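Long-range contacts in MutT/nudix family protein (Deinococcus radiodurans, PDB 2W4E), which probably hydrolyses ADP-ribose or a related nucleoside diphosphate derivative with the help of magnesium, as a member of the Nudix hydrolase family: residues A[6-11]-A[49-54]; A[64-69]-A[86-91]. All blocks are in the same frame, centred on the assembly; numbering follows the deposited sequence.

In the fold
Both contacts are built on one mixed sheet of the Nudix domain. Contact 1 lays helix 47-59 against strand 6-14. Contact 2 pairs strand 65-68 with strand 82-93, which runs beside strand 6-14. The two meet directly: F9 O lies 2.7 Å from L86 N, a probable hydrogen bond, and V8 CG2 packs on L86 CD1. Contact 1 is buried, and its side chains meet only through carbon atoms, partly over the helix backbone. Contact 2 is larger and only partly buried. Its chemistry is mainly backbone hydrogen bonding, with W66 reaching helix 47-59 and L86 packing on strand 6-14.

Contact 1 (A[6-11]-A[49-54]); sequences RAVFIL and AAAARE
A50 opens the contact on the helix side. Its CB lies 4.1 Å from V8 CG1, the methyl that sits in the crowded position between the backbone N and the carbonyl carbon (chi1 61°). This methyl also reaches past the side chain of A50 to the backbone at the start of A51. A51 is the centre. Its CB meets two side chains of strand 6-11: V8 CG2 at 3.8 Å and I10 CG1 at 4.1 Å. The CA atoms of V8 and A51 are 6.1 Å apart, so the small alanine lets strand and helix come close. I10 carries its CD1 on over the backbone of A51, 3.9 Å from A51 O. R53 sends its long chain out across the helix and forms a salt bridge with E54, where R53 NH1 is 3.3 Å from E54 OE1; the hydrogen bond within it is weak. R53 is also paired with E45 and E57. E54 adds apolar bulk with its CB, 4.1 Å from I10 CD1, while its chain bends at chi2 and takes the carboxylate away from that methyl. The helix axis crosses the strand at -56°, with a closest approach of 8.4 Å. I10 also touches A88 of strand 82-93. This is the Nudix fold, in which the helix of the Nudix box packs on a mixed sheet. Residues 39-60 match that box, whose glutamates in this family commonly bind the metal.

Contact 2 (A[64-69]-A[86-91]); sequences SEWVPL and LLALGV
L89 O is the best-held polar atom, with three donors from residues 64-69 converging on it. S64 N gives the main bond at 2.9 Å, in the plane of the carbonyl. E65 N and S64 OG add two weak ones. S64 and E65 thus both face L89, which makes a classic beta bulge. G90 follows with positive phi, which suits glycine; a CB there would point at S64 OG and clash with it. Beyond the bulge the strands run antiparallel in regular register. L89 N binds E65 O at 2.8 Å, almost straight at 175°. V67 and L87 form a hydrogen-bonded pair through both N and O.

W66 and A88 are a non-hydrogen-bonded pair. CG of W66 is anti to the carbonyl carbon (chi1 -70°), and its ring lies across A88. A88 CB sits over one face of the six-membered ring, 3.9 Å from the centroid, a CH-pi contact. L86 CB comes to the ring edge, 4.0 Å from W66 CE3. On the other face of the sheet, V67 CG2 touches L89 CD1 at 3.8 Å. The carboxylate of E65 forms a salt bridge with R142.

Strand 82-93 lies between strand 65-68 and strand 6-14. W66 reaches A51 and L55 of helix 47-59 and I10 of strand 6-14. An alanine at W66 removes the ring that covers A88, and the sheet would probably pack less well on helix 47-59 around A51 and L55. The opposite face, with L87 and L89, packs on E138 and L139 of helix 126-141.

Contact 1 (A[6-11]-A[49-54])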
# COMPACT_ATOMS: atom_id res chain seq x y z
N ARG A 6 -5.38 15.95 -3.53
CA ARG A 6 -4.24 15.10 -3.89
C ARG A 6 -3.13 15.29 -2.86
O ARG A 6 -2.97 16.38 -2.33
CB ARG A 6 -3.71 15.46 -5.28
CG ARG A 6 -4.74 15.39 -6.40
CD ARG A 6 -4.18 15.78 -7.78
NE ARG A 6 -3.85 17.21 -7.89
CZ ARG A 6 -3.02 17.74 -8.79
NH1 ARG A 6 -2.40 16.98 -9.69
NH2 ARG A 6 -2.80 19.05 -8.78
N ALA A 7 -2.36 14.23 -2.59
CA ALA A 7 -1.13 14.39 -1.82
C ALA A 7 -0.05 13.62 -2.57
O ALA A 7 -0.35 12.67 -3.32
CB ALA A 7 -1.31 13.81 -0.42
N VAL A 8 1.19 14.04 -2.37
CA VAL A 8 2.34 13.41 -2.99
C VAL A 8 3.15 12.68 -1.92
O VAL A 8 3.24 13.15 -0.80
CB VAL A 8 3.18 14.46 -3.76
CG1 VAL A 8 3.70 15.55 -2.82
CG2 VAL A 8 4.27 13.79 -4.51
N PHE A 9 3.66 11.48 -2.25
CA PHE A 9 4.47 10.72 -1.32
C PHE A 9 5.79 10.51 -2.04
O PHE A 9 5.81 10.19 -3.22
CB PHE A 9 3.82 9.37 -1.00
CG PHE A 9 2.80 9.45 0.10
CD1 PHE A 9 3.06 8.90 1.35
CD2 PHE A 9 1.59 10.11 -0.11
CE1 PHE A 9 2.12 9.01 2.41
CE2 PHE A 9 0.66 10.23 0.93
CZ PHE A 9 0.94 9.67 2.19
N ILE A 10 6.87 10.72 -1.32
CA ILE A 10 8.21 10.66 -1.88
C ILE A 10 9.10 9.74 -1.10
O ILE A 10 9.40 10.00 0.10
CB ILE A 10 8.90 12.08 -1.90
CG1 ILE A 10 8.07 13.11 -2.68
CG2 ILE A 10 10.33 11.97 -2.52
CD1 ILE A 10 7.20 13.94 -1.79
N LEU A 11 9.59 8.72 -1.78
CA LEU A 11 10.65 7.91 -1.21
C LEU A 11 12.02 8.49 -1.64
O LEU A 11 12.42 8.33 -2.79
CB LEU A 11 10.50 6.45 -1.68
CG LEU A 11 11.68 5.48 -1.39
CD1 LEU A 11 11.99 5.49 0.14
CD2 LEU A 11 11.26 4.07 -1.91
N ALA A 49 6.15 19.72 -8.84
CA ALA A 49 6.51 20.87 -8.00
C ALA A 49 6.15 20.69 -6.53
O ALA A 49 6.93 21.09 -5.64
CB ALA A 49 5.88 22.17 -8.55
N ALA A 50 4.98 20.12 -6.26
CA ALA A 50 4.62 19.76 -4.89
C ALA A 50 5.68 18.81 -4.29
O ALA A 50 6.11 18.96 -3.13
CB ALA A 50 3.24 19.09 -4.87
N ALA A 51 6.09 17.83 -5.09
CA ALA A 51 7.08 16.82 -4.64
C ALA A 51 8.41 17.45 -4.20
O ALA A 51 8.85 17.21 -3.08
CB ALA A 51 7.28 15.71 -5.71
N ALA A 52 9.01 18.31 -5.03
CA ALA A 52 10.26 18.99 -4.66
C ALA A 52 10.10 19.89 -3.42
O ALA A 52 10.94 19.85 -2.50
CB ALA A 52 10.80 19.78 -5.84
N ARG A 53 8.99 20.62 -3.36
CA ARG A 53 8.70 21.48 -2.24
C ARG A 53 8.67 20.70 -0.92
O ARG A 53 9.31 21.08 0.07
CB ARG A 53 7.35 22.24 -2.44
CG ARG A 53 7.11 23.15 -1.26
CD ARG A 53 5.77 23.86 -1.13
NE ARG A 53 4.66 23.10 -1.69
CZ ARG A 53 3.99 22.17 -1.04
NH1 ARG A 53 4.31 21.86 0.22
NH2 ARG A 53 2.99 21.54 -1.65
N GLU A 54 7.94 19.60 -0.92
CA GLU A 54 7.79 18.75 0.24
C GLU A 54 9.11 18.13 0.68
O GLU A 54 9.43 18.07 1.91
CB GLU A 54 6.80 17.62 -0.13
CG GLU A 54 6.05 17.02 1.06
CD GLU A 54 5.36 18.09 1.92
OE1 GLU A 54 4.43 18.77 1.45
OE2 GLU A 54 5.76 18.25 3.07

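Contact 2 (A[64-69]-A[86-91])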
# COMPACT_ATOMS: atom_id res chain seq x y z
N SER A 64 18.29 14.46 -7.65
CA SER A 64 18.86 14.53 -9.00
C SER A 64 17.90 14.02 -10.06
O SER A 64 17.91 14.51 -11.21
CB SER A 64 20.18 13.73 -9.05
OG SER A 64 19.92 12.37 -9.25
N GLU A 65 17.07 13.03 -9.68
CA GLU A 65 16.14 12.36 -10.64
C GLU A 65 14.83 11.96 -9.93
O GLU A 65 14.85 11.57 -8.75
CB GLU A 65 16.78 11.09 -11.26
CG GLU A 65 15.90 10.38 -12.30
CD GLU A 65 16.43 9.04 -12.77
OE1 GLU A 65 17.56 8.67 -12.41
OE2 GLU A 65 15.73 8.34 -13.53
N TRP A 66 13.72 12.04 -10.65
CA TRP A 66 12.39 11.69 -10.12
C TRP A 66 11.78 10.59 -10.97
O TRP A 66 11.79 10.67 -12.19
CB TRP A 66 11.45 12.92 -10.18
CG TRP A 66 11.81 14.00 -9.21
CD1 TRP A 66 12.63 15.07 -9.42
CD2 TRP A 66 11.37 14.09 -7.85
NE1 TRP A 66 12.71 15.82 -8.27
CE2 TRP A 66 11.96 15.24 -7.30
CE3 TRP A 66 10.56 13.28 -7.05
CZ2 TRP A 66 11.73 15.64 -5.98
CZ3 TRP A 66 10.30 13.70 -5.73
CH2 TRP A 66 10.90 14.86 -5.21
N VAL A 67 11.25 9.55 -10.34
CA VAL A 67 10.61 8.43 -11.05
C VAL A 67 9.17 8.31 -10.50
O VAL A 67 8.98 7.96 -9.32
CB VAL A 67 11.35 7.08 -10.86
CG1 VAL A 67 10.63 5.91 -11.63
CG2 VAL A 67 12.82 7.19 -11.33
N PRO A 68 8.15 8.66 -11.33
CA PRO A 68 6.77 8.57 -10.83
C PRO A 68 6.34 7.13 -10.71
O PRO A 68 6.74 6.29 -11.49
CB PRO A 68 5.92 9.28 -11.93
CG PRO A 68 6.89 10.03 -12.79
CD PRO A 68 8.21 9.22 -12.69
N LEU A 69 5.53 6.83 -9.71
CA LEU A 69 5.06 5.43 -9.48
C LEU A 69 3.54 5.44 -9.51
O LEU A 69 2.95 6.51 -9.47
CB LEU A 69 5.54 4.95 -8.13
CG LEU A 69 7.06 4.78 -8.03
CD1 LEU A 69 7.39 4.62 -6.54
CD2 LEU A 69 7.58 3.63 -8.88
N LEU A 86 6.20 9.01 -5.59
CA LEU A 86 7.39 9.15 -6.44
C LEU A 86 8.65 8.61 -5.75
O LEU A 86 8.84 8.79 -4.51
CB LEU A 86 7.62 10.59 -6.94
CG LEU A 86 6.53 11.16 -7.90
CD1 LEU A 86 5.57 11.98 -7.11
CD2 LEU A 86 7.11 12.00 -9.06
N LEU A 87 9.51 8.00 -6.55
CA LEU A 87 10.87 7.69 -6.12
C LEU A 87 11.84 8.85 -6.48
O LEU A 87 12.01 9.20 -7.67
CB LEU A 87 11.31 6.42 -6.79
CG LEU A 87 12.78 6.02 -6.60
CD1 LEU A 87 13.09 5.75 -5.08
CD2 LEU A 87 13.05 4.77 -7.44
N ALA A 88 12.48 9.43 -5.48
CA ALA A 88 13.50 10.48 -5.71
C ALA A 88 14.92 9.89 -5.51
O ALA A 88 15.23 9.28 -4.48
CB ALA A 88 13.24 11.69 -4.78
N LEU A 89 15.79 10.08 -6.51
CA LEU A 89 17.14 9.50 -6.47
C LEU A 89 18.18 10.59 -6.38
O LEU A 89 17.88 11.79 -6.62
CB LEU A 89 17.38 8.61 -7.71
CG LEU A 89 16.27 7.53 -7.69
CD1 LEU A 89 15.88 7.06 -9.05
CD2 LEU A 89 16.60 6.33 -6.74
N GLY A 90 19.41 10.20 -6.04
CA GLY A 90 20.49 11.21 -5.96
C GLY A 90 20.23 12.31 -4.94
O GLY A 90 20.69 13.43 -5.10
N VAL A 91 19.52 11.98 -3.85
CA VAL A 91 19.09 12.99 -2.89
C VAL A 91 20.24 13.48 -1.99
O VAL A 91 21.04 12.69 -1.48
CB VAL A 91 17.91 12.48 -2.00
CG1 VAL A 91 17.47 13.58 -1.03
CG2 VAL A 91 16.72 12.02 -2.92